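Pre-crRNA processing endonuclease (Streptococcus pyogenes serotype M1, PDB 3VZH) probably cleaves precursor CRISPR RNA as the Cas5d endoribonuclease of a type I-C system, contributing to antiviral defence. Local coordinates at residues Y34-R39 with G199-K204; N43-A48 with Y97-H102; L170-H175 with E208-N213; R135-G140 with G146-I151. All blocks are in the same frame, centred on the assembly; numbering follows the deposited sequence.

Contact 1 (Y34-R39 with G199-K204); sequences YSVPTR and GVITFK
Arg39 and Phe203 meet through the aliphatic part of the arginine: CG of Arg39 stands 4.1 Å from the centroid of the Phe203 ring and 16° off the ring normal, which satisfies a CH-pi contact over the face. CB of Arg39 adds to it, 3.9 Å from CD1 of Phe203, and the two side chains run past each other in opposite directions. With CG trans to the backbone N (chi1 -156°) and the chain bent at chi2, the arginine continues beyond the ring, and its guanidinium is inclined 37° to the ring plane. One face of that guanidinium lies against the carbonyl oxygen of Lys204, NH1 of Arg39 being 3.8 Å from O of Lys204, too long for a hydrogen bond. Its hydrogen bonds are made elsewhere, NH2 to the backbone O of Val59 among them.

The opposite face of the Phe203 ring is backed by CG2 of Ile201. The same isoleucine meets Val36 tip to tip, its CD1 3.5 Å from CG2 of Val36. Thr38 is the N-cap of helix 39-49, its OG1 bonded to Ala41 N. The contact thus sets the loop and helix start against strand 200-213, beside strand 55-64, with Val36 also touching Met173 of strand 173-178.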
# COMPACT_ATOMS: atom_id res chain seq x y z
N TYR A 34 3.13 9.66 9.37
CA TYR A 34 1.78 9.25 9.77
C TYR A 34 1.95 8.04 10.58
O TYR A 34 3.00 7.35 10.50
CB TYR A 34 1.00 8.85 8.51
CG TYR A 34 0.46 10.04 7.71
CD1 TYR A 34 -0.45 10.95 8.30
CD2 TYR A 34 0.81 10.21 6.36
CE1 TYR A 34 -0.97 12.05 7.56
CE2 TYR A 34 0.29 11.31 5.61
CZ TYR A 34 -0.61 12.20 6.20
OH TYR A 34 -1.17 13.24 5.45
N SER A 35 0.91 7.70 11.34
CA SER A 35 1.00 6.55 12.19
C SER A 35 0.83 5.24 11.46
O SER A 35 1.06 4.18 12.06
CB SER A 35 -0.15 6.62 13.24
OG SER A 35 -0.08 7.82 13.99
N VAL A 36 0.31 5.28 10.24
CA VAL A 36 0.09 4.06 9.48
C VAL A 36 0.41 4.40 8.00
O VAL A 36 0.56 5.56 7.64
CB VAL A 36 -1.37 3.52 9.62
CG1 VAL A 36 -1.72 3.22 11.09
CG2 VAL A 36 -2.34 4.55 9.10
N PRO A 37 0.51 3.37 7.13
CA PRO A 37 0.82 3.73 5.73
C PRO A 37 -0.26 4.53 4.99
O PRO A 37 -1.43 4.45 5.35
CB PRO A 37 1.08 2.38 5.03
CG PRO A 37 0.99 1.30 6.12
CD PRO A 37 0.30 1.92 7.32
N THR A 38 0.13 5.38 4.05
CA THR A 38 -0.85 5.97 3.13
C THR A 38 -1.14 4.95 1.97
O THR A 38 -0.30 4.02 1.69
CB THR A 38 -0.30 7.26 2.50
OG1 THR A 38 0.92 6.91 1.85
CG2 THR A 38 -0.08 8.35 3.59
N ARG A 39 -2.29 5.09 1.30
CA ARG A 39 -2.59 4.26 0.14
C ARG A 39 -1.48 4.38 -0.89
O ARG A 39 -1.00 3.37 -1.47
CB ARG A 39 -3.93 4.54 -0.48
CG ARG A 39 -4.38 3.28 -1.24
CD ARG A 39 -5.19 3.58 -2.48
NE ARG A 39 -6.09 2.47 -2.69
CZ ARG A 39 -7.06 2.46 -3.58
NH1 ARG A 39 -7.20 3.51 -4.39
NH2 ARG A 39 -7.86 1.41 -3.66
N GLY A 199 -7.32 -2.83 13.77
CA GLY A 199 -6.07 -2.84 13.00
C GLY A 199 -6.20 -2.81 11.47
O GLY A 199 -5.16 -2.82 10.78
N VAL A 200 -7.43 -2.80 10.95
CA VAL A 200 -7.72 -2.96 9.53
C VAL A 200 -8.06 -1.60 8.93
O VAL A 200 -8.97 -0.89 9.43
CB VAL A 200 -8.94 -3.88 9.26
CG1 VAL A 200 -9.00 -4.10 7.73
CG2 VAL A 200 -8.70 -5.23 9.96
N ILE A 201 -7.41 -1.25 7.84
CA ILE A 201 -7.78 -0.00 7.14
C ILE A 201 -8.26 -0.43 5.75
O ILE A 201 -7.47 -1.03 4.96
CB ILE A 201 -6.62 1.01 6.97
CG1 ILE A 201 -6.15 1.49 8.34
CG2 ILE A 201 -7.12 2.26 6.21
CD1 ILE A 201 -4.87 2.25 8.33
N THR A 202 -9.54 -0.15 5.46
CA THR A 202 -10.17 -0.58 4.17
C THR A 202 -10.26 0.65 3.33
O THR A 202 -10.99 1.65 3.68
CB THR A 202 -11.55 -1.22 4.36
OG1 THR A 202 -11.43 -2.25 5.30
CG2 THR A 202 -12.14 -1.88 3.06
N PHE A 203 -9.53 0.66 2.25
CA PHE A 203 -9.43 1.89 1.52
C PHE A 203 -10.63 2.30 0.69
O PHE A 203 -11.29 1.47 0.09
CB PHE A 203 -8.17 1.88 0.64
CG PHE A 203 -6.92 1.87 1.47
CD1 PHE A 203 -6.46 3.03 2.08
CD2 PHE A 203 -6.25 0.65 1.67
CE1 PHE A 203 -5.34 3.01 2.89
CE2 PHE A 203 -5.10 0.62 2.46
CZ PHE A 203 -4.64 1.81 3.07
N LYS A 204 -10.83 3.63 0.61
CA LYS A 204 -11.78 4.23 -0.32
C LYS A 204 -11.08 4.38 -1.68
O LYS A 204 -9.84 4.46 -1.78
CB LYS A 204 -12.24 5.63 0.21
CG LYS A 204 -13.16 5.54 1.42
CD LYS A 204 -13.84 6.86 1.78
CE LYS A 204 -14.99 6.48 2.70
NZ LYS A 204 -15.19 7.41 3.81

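Contact 2 (N43-A48 with Y97-H102); sequences NGIVDA and YLIKFH
Val46 lies over the ring of Phe101 where helix 39-49 packs across the antiparallel sheet, an alpha-on-beta layer consistent with the RRM-like (ferredoxin-like) fold of Cas5 proteins. The short helix and strand axes make an angle of 72° and approach to 10.4 Å, the spacing of one layer of interleaved side chains. All four residues that touch are buried and apolar.

The evidence for a face contact is that CG1 of Val46 sits 3.9 Å from the ring centroid of Phe101 and only 14° off the normal, a CH-pi arrangement displaced slightly toward the rim. The two side chains pass each other in opposite directions. In Phe101, CG is held between the backbone N and the carbonyl carbon (chi1 69°), which swings the ring to the position where one face meets Val46. The same CG1 of Val46 also reaches CG2 of Ile99 at 4.1 Å, so one methyl bridges two strand residues on the same side of the sheet.

Farther along, Ile45 and Ile99 cross obliquely. Ile45 is backed by Leu139 from a loop, while Val11 and Val13 of strand 9-15 flank Ile99. The isoleucines touch through their methyls, CG2 of Ile45 lying 4.0 Å from CD1 of Ile99.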
# COMPACT_ATOMS: atom_id res chain seq x y z
N ASN A 43 0.61 1.47 -2.63
CA ASN A 43 0.64 1.38 -4.11
C ASN A 43 2.13 1.22 -4.55
O ASN A 43 2.41 0.42 -5.43
CB ASN A 43 0.12 2.67 -4.77
CG ASN A 43 -1.39 2.83 -4.60
OD1 ASN A 43 -2.08 1.85 -4.26
ND2 ASN A 43 -1.90 4.03 -4.80
N GLY A 44 3.04 2.08 -4.04
CA GLY A 44 4.45 1.95 -4.27
C GLY A 44 5.04 0.59 -4.00
O GLY A 44 5.85 0.12 -4.80
N ILE A 45 4.69 0.00 -2.85
CA ILE A 45 5.22 -1.28 -2.46
C ILE A 45 4.70 -2.41 -3.38
O ILE A 45 5.54 -3.23 -3.89
CB ILE A 45 4.81 -1.53 -1.01
CG1 ILE A 45 5.70 -0.62 -0.06
CG2 ILE A 45 5.02 -2.98 -0.65
CD1 ILE A 45 5.10 -0.52 1.38
N VAL A 46 3.40 -2.41 -3.67
CA VAL A 46 2.90 -3.44 -4.58
C VAL A 46 3.46 -3.26 -5.99
O VAL A 46 3.83 -4.20 -6.63
CB VAL A 46 1.34 -3.62 -4.53
CG1 VAL A 46 0.93 -3.93 -3.09
CG2 VAL A 46 0.61 -2.40 -5.14
N ASP A 47 3.59 -2.04 -6.49
CA ASP A 47 4.23 -1.94 -7.76
C ASP A 47 5.71 -2.32 -7.78
O ASP A 47 6.24 -2.65 -8.85
CB ASP A 47 4.18 -0.45 -8.22
CG ASP A 47 2.79 0.05 -8.54
OD1 ASP A 47 1.84 -0.75 -8.70
OD2 ASP A 47 2.69 1.30 -8.76
N ALA A 48 6.42 -2.21 -6.65
CA ALA A 48 7.80 -2.69 -6.61
C ALA A 48 7.79 -4.22 -6.64
O ALA A 48 8.79 -4.83 -7.04
CB ALA A 48 8.48 -2.21 -5.32
N TYR A 97 2.87 -5.14 8.12
CA TYR A 97 1.60 -4.75 7.45
C TYR A 97 1.25 -5.88 6.53
O TYR A 97 2.17 -6.42 5.80
CB TYR A 97 1.80 -3.52 6.57
CG TYR A 97 2.23 -2.31 7.36
CD1 TYR A 97 1.40 -1.77 8.34
CD2 TYR A 97 3.44 -1.71 7.11
CE1 TYR A 97 1.84 -0.65 9.10
CE2 TYR A 97 3.87 -0.61 7.84
CZ TYR A 97 3.04 -0.09 8.81
OH TYR A 97 3.49 1.01 9.52
N LEU A 98 -0.00 -6.32 6.55
CA LEU A 98 -0.41 -7.30 5.58
C LEU A 98 -1.26 -6.52 4.57
O LEU A 98 -2.24 -5.77 4.98
CB LEU A 98 -1.22 -8.44 6.28
CG LEU A 98 -0.62 -8.92 7.58
CD1 LEU A 98 -1.54 -10.05 8.05
CD2 LEU A 98 0.80 -9.51 7.39
N ILE A 99 -0.98 -6.67 3.27
CA ILE A 99 -1.65 -5.87 2.26
C ILE A 99 -2.50 -6.89 1.44
O ILE A 99 -1.97 -7.92 0.99
CB ILE A 99 -0.61 -5.21 1.30
CG1 ILE A 99 0.43 -4.40 2.12
CG2 ILE A 99 -1.29 -4.26 0.30
CD1 ILE A 99 1.56 -3.78 1.28
N LYS A 100 -3.72 -6.51 1.17
CA LYS A 100 -4.64 -7.21 0.23
C LYS A 100 -4.76 -6.32 -1.00
O LYS A 100 -5.03 -5.13 -0.87
CB LYS A 100 -5.98 -7.38 0.91
CG LYS A 100 -7.03 -8.02 -0.00
CD LYS A 100 -8.39 -8.11 0.75
CE LYS A 100 -9.44 -8.77 -0.16
NZ LYS A 100 -10.81 -8.72 0.48
N PHE A 101 -4.53 -6.90 -2.19
CA PHE A 101 -4.59 -6.08 -3.38
C PHE A 101 -4.98 -6.95 -4.58
O PHE A 101 -4.95 -8.18 -4.46
CB PHE A 101 -3.29 -5.37 -3.61
CG PHE A 101 -2.12 -6.27 -4.02
CD1 PHE A 101 -1.71 -6.36 -5.38
CD2 PHE A 101 -1.41 -6.92 -3.05
CE1 PHE A 101 -0.59 -7.18 -5.73
CE2 PHE A 101 -0.31 -7.74 -3.39
CZ PHE A 101 0.11 -7.82 -4.71
N HIS A 102 -5.30 -6.32 -5.71
CA HIS A 102 -5.58 -7.10 -6.94
C HIS A 102 -5.20 -6.21 -8.04
O HIS A 102 -4.71 -5.11 -7.78
CB HIS A 102 -7.05 -7.51 -6.97
CG HIS A 102 -8.01 -6.34 -7.08
ND1 HIS A 102 -8.57 -5.77 -6.00
CD2 HIS A 102 -8.54 -5.68 -8.24
CE1 HIS A 102 -9.41 -4.75 -6.41
NE2 HIS A 102 -9.39 -4.72 -7.80

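Contact 3 (L170-H175 with E208-N213); sequences LGIMFH and ECDIVN
Cys209 places its sulfur over the face of the His175 imidazole, SG standing 3.6 Å from the ring centroid and 24° off the normal. The sulfur sits over the CG-CD2 side of the ring: SG of Cys209 lies 3.4 Å from each of CG and CD2 of His175, whereas ND1 and NE2 are both farther from it. Two first torsions help place this sulfur-aromatic contact. In His175 the ring extends trans to the backbone N (chi1 -179°), and in Cys209 SG is trans to the carbonyl carbon (chi1 -77°), beside its own N. The imidazole is further fixed at its end, where NE2 hydrogen-bonds to the carbonyl O of Lys204, and Arg39 touches it from helix 39-49.

Within 170-175 the chain turns a corner at Ile172, which separates strand 167-171 from strand 173-178, and on the partner strand Asp210 and Ile211 both face Phe191 in a classic beta bulge. Strand 188-197 pairs with both sides, so these segments meet across it by side chains alone.

Nearer the surface Ile172 and Ile211 cross at about a right angle. CG2 of Ile172 is 4.0 Å from CD1 of Ile211. Nearby, CD1 of Ile172 comes to 4.3 Å from OD2 of Asp210, the carboxylate oxygen that accepts a hydrogen bond from Lys193 N.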
# COMPACT_ATOMS: atom_id res chain seq x y z
N LEU A 170 -7.74 8.06 12.61
CA LEU A 170 -6.48 8.72 12.43
C LEU A 170 -6.68 10.10 11.78
O LEU A 170 -5.72 10.80 11.60
CB LEU A 170 -5.51 7.79 11.63
CG LEU A 170 -5.21 6.47 12.41
CD1 LEU A 170 -4.55 5.46 11.52
CD2 LEU A 170 -4.38 6.69 13.61
N GLY A 171 -7.93 10.53 11.50
CA GLY A 171 -8.14 11.93 10.97
C GLY A 171 -7.84 11.94 9.51
O GLY A 171 -7.71 10.90 8.87
N ILE A 172 -7.61 13.13 8.96
CA ILE A 172 -7.45 13.22 7.53
C ILE A 172 -6.03 12.84 7.12
O ILE A 172 -5.05 13.38 7.65
CB ILE A 172 -7.67 14.68 7.08
CG1 ILE A 172 -9.03 15.18 7.56
CG2 ILE A 172 -7.68 14.74 5.56
CD1 ILE A 172 -10.23 14.42 6.99
N MET A 173 -5.89 11.92 6.18
CA MET A 173 -4.57 11.46 5.70
C MET A 173 -4.51 11.65 4.21
O MET A 173 -5.51 11.44 3.49
CB MET A 173 -4.43 9.94 5.99
CG MET A 173 -4.08 9.71 7.45
SD MET A 173 -3.65 7.98 7.84
CE MET A 173 -2.12 8.01 6.90
N PHE A 174 -3.34 12.03 3.71
CA PHE A 174 -3.05 11.88 2.28
C PHE A 174 -3.46 10.48 1.81
O PHE A 174 -3.17 9.46 2.47
CB PHE A 174 -1.58 12.16 2.02
CG PHE A 174 -1.19 12.02 0.59
CD1 PHE A 174 -0.35 10.99 0.21
CD2 PHE A 174 -1.65 12.91 -0.38
CE1 PHE A 174 0.02 10.82 -1.13
CE2 PHE A 174 -1.26 12.77 -1.72
CZ PHE A 174 -0.42 11.72 -2.10
N HIS A 175 -4.17 10.42 0.67
CA HIS A 175 -4.60 9.17 0.07
C HIS A 175 -3.70 8.90 -1.13
O HIS A 175 -2.94 7.94 -1.11
CB HIS A 175 -6.03 9.33 -0.42
CG HIS A 175 -6.64 8.09 -1.07
ND1 HIS A 175 -6.46 7.78 -2.37
CD2 HIS A 175 -7.52 7.13 -0.54
CE1 HIS A 175 -7.17 6.65 -2.66
NE2 HIS A 175 -7.84 6.29 -1.54
N GLU A 208 -13.86 8.65 -4.06
CA GLU A 208 -14.73 8.65 -2.89
C GLU A 208 -14.11 9.43 -1.67
O GLU A 208 -14.68 9.41 -0.54
CB GLU A 208 -14.93 7.20 -2.42
CG GLU A 208 -15.83 6.40 -3.36
CD GLU A 208 -15.59 4.92 -3.25
OE1 GLU A 208 -14.88 4.43 -2.32
OE2 GLU A 208 -16.08 4.22 -4.17
N CYS A 209 -12.96 10.05 -1.90
CA CYS A 209 -12.26 10.75 -0.80
C CYS A 209 -13.01 12.03 -0.36
O CYS A 209 -13.73 12.65 -1.15
CB CYS A 209 -10.82 11.11 -1.20
SG CYS A 209 -9.68 9.66 -1.15
N ASP A 210 -12.75 12.44 0.89
CA ASP A 210 -13.38 13.58 1.50
C ASP A 210 -12.97 14.88 0.86
O ASP A 210 -13.74 15.80 0.85
CB ASP A 210 -13.04 13.64 3.00
CG ASP A 210 -13.74 12.52 3.80
OD1 ASP A 210 -14.71 11.94 3.32
OD2 ASP A 210 -13.26 12.20 4.89
N ILE A 211 -11.74 14.93 0.35
CA ILE A 211 -11.12 16.22 -0.01
C ILE A 211 -10.32 15.97 -1.25
O ILE A 211 -9.52 15.01 -1.30
CB ILE A 211 -10.19 16.74 1.15
CG1 ILE A 211 -11.02 17.16 2.36
CG2 ILE A 211 -9.37 18.00 0.68
CD1 ILE A 211 -10.18 17.26 3.65
N VAL A 212 -10.55 16.81 -2.27
CA VAL A 212 -9.74 16.82 -3.51
C VAL A 212 -9.18 18.23 -3.70
O VAL A 212 -9.94 19.21 -3.73
CB VAL A 212 -10.58 16.48 -4.77
CG1 VAL A 212 -9.67 16.15 -5.97
CG2 VAL A 212 -11.56 15.37 -4.49
N ASN A 213 -7.87 18.35 -3.86
CA ASN A 213 -7.27 19.62 -4.30
C ASN A 213 -6.83 19.54 -5.76
O ASN A 213 -6.23 18.54 -6.17
CB ASN A 213 -6.09 19.96 -3.40
CG ASN A 213 -6.43 19.76 -1.93
OD1 ASN A 213 -7.32 20.44 -1.40
ND2 ASN A 213 -5.81 18.78 -1.29

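Contact 4 (R135-G140 with G146-I151); sequences RDVFLG and GLVDDI
Gly146 N donates to Val137 O at 2.9 Å with an N-H...O angle of 170°, a nearly linear backbone bond that joins the loop 135-140 to the segment that carries strand 147-150. The donor lies above the carbonyl plane, 39° out of it.

Two residues on from Gly146, Val148 meets Val137, and the two side chains cross at about a right angle, with CG2 of Val137 3.6 Å from CG2 of Val148. In each valine CG2 is trans to the carbonyl carbon, beside its own backbone N, and it is these two methyls that meet. CG1 of Val137 extends the packing to CG2 of the same Val148 at 3.9 Å. Leu139 closes on the glycine: its CG and CD1 each lie 3.9 Å from CA of Gly146. The bare CA of the glycine lets the branched end of the leucine lie directly against the backbone, close beside the hydrogen bond to Val137.

Helix 39-49 packs against this contact, Val137 touching Ala48 and Val148 touching Ile49, while Leu139 rests on Ile45 of the same helix. Strand 147-150 pairs antiparallel with strand 9-15, whose Val13 also meets Leu139, and Val95 of strand 95-105 adjoins that leucine.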
# COMPACT_ATOMS: atom_id res chain seq x y z
N ARG A 135 11.53 -5.65 -7.61
CA ARG A 135 12.39 -4.52 -7.28
C ARG A 135 12.51 -4.37 -5.78
O ARG A 135 11.80 -5.06 -5.03
CB ARG A 135 11.77 -3.25 -7.86
CG ARG A 135 11.61 -3.34 -9.38
CD ARG A 135 11.89 -1.93 -9.85
NE ARG A 135 12.26 -1.86 -11.26
CZ ARG A 135 11.41 -1.95 -12.28
NH1 ARG A 135 10.10 -2.22 -12.11
NH2 ARG A 135 11.90 -1.85 -13.49
N ASP A 136 13.41 -3.47 -5.36
CA ASP A 136 13.59 -3.10 -3.95
C ASP A 136 12.30 -2.50 -3.36
O ASP A 136 11.61 -1.64 -3.95
CB ASP A 136 14.67 -2.01 -3.86
CG ASP A 136 16.05 -2.56 -4.05
OD1 ASP A 136 16.92 -1.73 -4.36
OD2 ASP A 136 16.25 -3.79 -3.81
N VAL A 137 12.00 -2.94 -2.18
CA VAL A 137 10.81 -2.47 -1.51
C VAL A 137 11.23 -1.53 -0.36
O VAL A 137 12.11 -1.87 0.44
CB VAL A 137 10.12 -3.72 -0.94
CG1 VAL A 137 9.11 -3.32 0.09
CG2 VAL A 137 9.42 -4.47 -2.08
N PHE A 138 10.60 -0.36 -0.33
CA PHE A 138 10.92 0.79 0.59
C PHE A 138 9.67 1.12 1.35
O PHE A 138 8.55 1.02 0.79
CB PHE A 138 11.45 1.99 -0.24
CG PHE A 138 12.75 1.69 -0.93
CD1 PHE A 138 13.90 1.34 -0.19
CD2 PHE A 138 12.85 1.72 -2.32
CE1 PHE A 138 15.12 1.06 -0.81
CE2 PHE A 138 14.07 1.42 -2.94
CZ PHE A 138 15.20 1.09 -2.19
N LEU A 139 9.81 1.48 2.63
CA LEU A 139 8.63 1.78 3.46
C LEU A 139 8.48 3.30 3.62
O LEU A 139 8.90 3.90 4.66
CB LEU A 139 8.76 1.12 4.84
CG LEU A 139 8.95 -0.37 4.73
CD1 LEU A 139 9.02 -1.13 6.06
CD2 LEU A 139 7.84 -0.99 3.84
N GLY A 140 7.98 3.93 2.54
CA GLY A 140 7.61 5.32 2.55
C GLY A 140 8.78 6.17 2.10
O GLY A 140 8.58 7.23 1.52
N GLY A 146 12.23 -2.47 3.24
CA GLY A 146 11.17 -3.38 3.67
C GLY A 146 11.47 -4.77 3.17
O GLY A 146 12.28 -4.98 2.24
N LEU A 147 10.78 -5.73 3.74
CA LEU A 147 10.90 -7.13 3.37
C LEU A 147 9.52 -7.59 2.99
O LEU A 147 8.58 -7.40 3.80
CB LEU A 147 11.36 -7.92 4.58
CG LEU A 147 11.18 -9.46 4.52
CD1 LEU A 147 12.11 -9.93 3.39
CD2 LEU A 147 11.54 -10.08 5.88
N VAL A 148 9.37 -8.19 1.81
CA VAL A 148 8.06 -8.68 1.34
C VAL A 148 8.11 -10.22 1.44
O VAL A 148 9.09 -10.85 0.95
CB VAL A 148 7.85 -8.32 -0.14
CG1 VAL A 148 6.70 -9.11 -0.76
CG2 VAL A 148 7.45 -6.84 -0.20
N ASP A 149 7.12 -10.80 2.08
CA ASP A 149 6.97 -12.26 2.03
C ASP A 149 5.55 -12.69 1.66
O ASP A 149 4.54 -11.98 1.88
CB ASP A 149 7.38 -12.93 3.38
CG ASP A 149 8.91 -13.16 3.49
OD1 ASP A 149 9.54 -13.66 2.54
OD2 ASP A 149 9.47 -12.80 4.53
N ASP A 150 5.48 -13.89 1.10
CA ASP A 150 4.25 -14.51 0.65
C ASP A 150 3.37 -14.94 1.84
O ASP A 150 3.87 -15.54 2.83
CB ASP A 150 4.65 -15.78 -0.12
CG ASP A 150 3.48 -16.27 -1.02
OD1 ASP A 150 3.74 -17.20 -1.80
OD2 ASP A 150 2.35 -15.62 -1.03
N ILE A 151 2.10 -14.51 1.84
CA ILE A 151 1.15 -15.16 2.80
C ILE A 151 -0.09 -15.55 2.00
O ILE A 151 -0.29 -15.03 0.94
CB ILE A 151 0.75 -14.22 3.92
CG1 ILE A 151 0.09 -12.92 3.37
CG2 ILE A 151 1.98 -13.90 4.83
CD1 ILE A 151 -0.54 -12.02 4.47

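In the fold
From the N terminus, the chain enters contact 1 at residues 34-39 and runs directly into helix 39-49, which opens contact 2. Strand 95-105 closes contact 2, setting the helix across the sheet. Contact 4 then closes a short loop after helix 118-130, and Ala48 O meets Arg135 N at 2.9 Å, tying it to the same helix. Contacts 2 and 4 follow in series, both nested within the long loop that contact 1 closes on strand 200-213. Contact 3 opens at 170-175 before that closure and ends after it, so contacts 1 and 3 cross. They join where Lys204 O meets His175 NE2 at 2.7 Å. Contacts 3 and 4, about 25 Å apart between centres, occupy opposite sides of the chain's centre.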